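Local coordinates for hydrolase, haloacid dehalogenase-like family (Pseudomonas syringae pv. tomato, PDB 3S6J), which probably acts as a metal-dependent phosphatase, perhaps on sugar phosphates, and carries bound calcium, at residues L39-W42 / R43-R46. Residues are numbered along the deposited sequence; the frame is centred on the assembly and turned at random.
Sequences LAMW and RIHR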
ATOM      1  N   LEU E  39       0.084  14.269   5.156  1.00 35.11           N
ATOM      2  CA  LEU E  39       0.417  12.974   5.736  1.00 31.58           C
ATOM      3  C   LEU E  39       0.850  12.106   4.585  1.00 30.74           C
ATOM      4  O   LEU E  39       0.171  12.082   3.563  1.00 27.71           O
ATOM      5  CB  LEU E  39      -0.823  12.356   6.365  1.00 29.45           C
ATOM      6  CG  LEU E  39      -0.597  11.876   7.785  1.00 38.16           C
ATOM      7  CD1 LEU E  39      -1.073  12.940   8.762  1.00 37.76           C
ATOM      8  CD2 LEU E  39      -1.322  10.560   8.007  1.00 38.73           C
ATOM      9  N   ALA E  40       1.984  11.422   4.727  1.00 29.04           N
ATOM     10  CA  ALA E  40       2.450  10.529   3.670  1.00 27.61           C
ATOM     11  C   ALA E  40       1.382   9.470   3.416  1.00 28.81           C
ATOM     12  O   ALA E  40       0.666   9.047   4.320  1.00 27.47           O
ATOM     13  CB  ALA E  40       3.788   9.883   4.038  1.00 25.50           C
HETATM   14  N   MSE E  41       1.247   9.040   2.180  1.00 28.73           N
HETATM   15  CA  MSE E  41       0.192   8.077   1.898  1.00 30.28           C
HETATM   16  C   MSE E  41       0.296   6.697   2.554  1.00 28.23           C
HETATM   17  O   MSE E  41      -0.723   6.063   2.771  1.00 30.03           O
HETATM   18  CB  MSE E  41      -0.074   7.985   0.398  1.00 30.27           C
HETATM   19  CG  MSE E  41      -1.205   8.951   0.031  1.00 30.03           C
HETATM   20 SE   MSE E  41      -1.170   9.244  -1.772  1.00 60.34          SE
HETATM   21  CE  MSE E  41      -2.704   8.132  -2.296  1.00 34.48           C
ATOM     22  N   TRP E  42       1.493   6.240   2.894  1.00 26.69           N
ATOM     23  CA  TRP E  42       1.603   4.962   3.617  1.00 27.28           C
ATOM     24  C   TRP E  42       0.910   5.011   5.006  1.00 29.08           C
ATOM     25  O   TRP E  42       0.287   4.022   5.433  1.00 26.98           O
ATOM     26  CB  TRP E  42       3.062   4.503   3.742  1.00 25.56           C
ATOM     27  CG  TRP E  42       3.841   5.273   4.772  1.00 27.37           C
ATOM     28  CD1 TRP E  42       4.414   6.503   4.620  1.00 27.43           C
ATOM     29  CD2 TRP E  42       4.132   4.857   6.113  1.00 25.20           C
ATOM     30  NE1 TRP E  42       5.040   6.880   5.795  1.00 26.21           N
ATOM     31  CE2 TRP E  42       4.879   5.885   6.719  1.00 28.54           C
ATOM     32  CE3 TRP E  42       3.825   3.716   6.858  1.00 28.46           C
ATOM     33  CZ2 TRP E  42       5.314   5.815   8.047  1.00 28.06           C
ATOM     34  CZ3 TRP E  42       4.266   3.639   8.165  1.00 28.34           C
ATOM     35  CH2 TRP E  42       5.004   4.687   8.745  1.00 28.76           C
ATOM     36  N   ARG E  43       1.001   6.160   5.688  1.00 28.47           N
ATOM     37  CA  ARG E  43       0.343   6.364   6.983  1.00 29.73           C
ATOM     38  C   ARG E  43      -1.179   6.341   6.847  1.00 30.33           C
ATOM     39  O   ARG E  43      -1.874   5.840   7.720  1.00 31.73           O
ATOM     40  CB  ARG E  43       0.798   7.689   7.666  1.00 30.83           C
ATOM     41  CG  ARG E  43       2.306   7.970   7.599  1.00 31.85           C
ATOM     42  CD  ARG E  43       2.803   8.995   8.629  1.00 31.84           C
ATOM     43  NE  ARG E  43       2.955   8.319   9.917  1.00 41.70           N
ATOM     44  CZ  ARG E  43       4.101   8.142  10.567  1.00 34.54           C
ATOM     45  NH1 ARG E  43       5.235   8.628  10.097  1.00 30.48           N
ATOM     46  NH2 ARG E  43       4.091   7.489  11.716  1.00 40.54           N
ATOM     47  N   ILE E  44      -1.702   6.895   5.754  1.00 31.85           N
ATOM     48  CA  ILE E  44      -3.145   6.827   5.492  1.00 31.32           C
ATOM     49  C   ILE E  44      -3.583   5.386   5.180  1.00 30.80           C
ATOM     50  O   ILE E  44      -4.631   4.923   5.642  1.00 30.77           O
ATOM     51  CB  ILE E  44      -3.575   7.778   4.344  1.00 28.76           C
ATOM     52  CG1 ILE E  44      -3.290   9.242   4.735  1.00 28.40           C
ATOM     53  CG2 ILE E  44      -5.062   7.580   4.029  1.00 27.15           C
ATOM     54  CD1 ILE E  44      -3.274  10.251   3.578  1.00 24.84           C
ATOM     55  N   HIS E  45      -2.754   4.678   4.420  1.00 30.90           N
ATOM     56  CA  HIS E  45      -3.044   3.296   4.002  1.00 30.07           C
ATOM     57  C   HIS E  45      -3.098   2.393   5.231  1.00 30.00           C
ATOM     58  O   HIS E  45      -3.901   1.464   5.296  1.00 31.49           O
ATOM     59  CB  HIS E  45      -1.973   2.800   3.003  1.00 27.79           C
ATOM     60  CG  HIS E  45      -2.304   1.497   2.328  1.00 29.88           C
ATOM     61  ND1 HIS E  45      -1.534   0.974   1.322  1.00 29.68           N
ATOM     62  CD2 HIS E  45      -3.341   0.633   2.510  1.00 26.01           C
ATOM     63  CE1 HIS E  45      -2.076  -0.162   0.898  1.00 30.52           C
ATOM     64  NE2 HIS E  45      -3.167  -0.384   1.608  1.00 31.01           N
ATOM     65  N   ARG E  46      -2.254   2.681   6.215  1.00 33.06           N
ATOM     66  CA  ARG E  46      -2.214   1.899   7.457  1.00 33.44           C
ATOM     67  C   ARG E  46      -3.547   1.896   8.208  1.00 33.56           C
ATOM     68  O   ARG E  46      -3.856   0.943   8.925  1.00 35.77           O
ATOM     69  CB  ARG E  46      -1.143   2.456   8.405  1.00 36.26           C
ATOM     70  CG  ARG E  46       0.267   1.942   8.188  1.00 36.64           C
ATOM     71  CD  ARG E  46       1.040   1.927   9.528  1.00 40.71           C
ATOM     72  NE  ARG E  46       0.973   3.198  10.269  1.00 41.96           N
ATOM     73  CZ  ARG E  46       1.861   3.576  11.198  1.00 42.75           C
ATOM     74  NH1 ARG E  46       2.890   2.790  11.509  1.00 41.14           N
ATOM     75  NH2 ARG E  46       1.727   4.743  11.819  1.00 43.29           N
TER
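W42 lies along the first turn of helix 41-47 with two arginine side chains running beside its indole. R43 comes closer: its CG sits over the face of the five-membered ring, 3.6 Å from the centroid, in a CH-pi contact. A bend at chi3 (80°) then carries the guanidinium out beside the benzo ring, where W42 CZ2 lies over one face of it, 3.5 Å from R43 NH1; the planes are 49° apart, far from a flat stack. R46, one turn on, also turns a guanidinium face to the benzo ring, and W42 CZ3 is 3.7 Å from R46 NH1. The W42 rotamer helps set both contacts: chi1 of 75° sets CG between N and the carbonyl carbon, folding the indole back over R43 N. On another side of the turn, L39 CD2 packs 3.6 Å from R43 CB.

A40 is the N-cap residue; its O accepts a weak hydrogen bond from R43 N, and regular helical bonding follows with H45 N to M41 O (3.0 Å). The position of helix 41-47, after core strand 8-11, is consistent with the helical cap of related HAD enzymes. Farther out, E210 of the second subunit forms a salt bridge with R43 NH2, and L191 of that subunit packs on W42. The E62 carboxylate, salt-bridged to both arginines, one oxygen each, draws their guanidinium groups to one indole and probably offsets their charge.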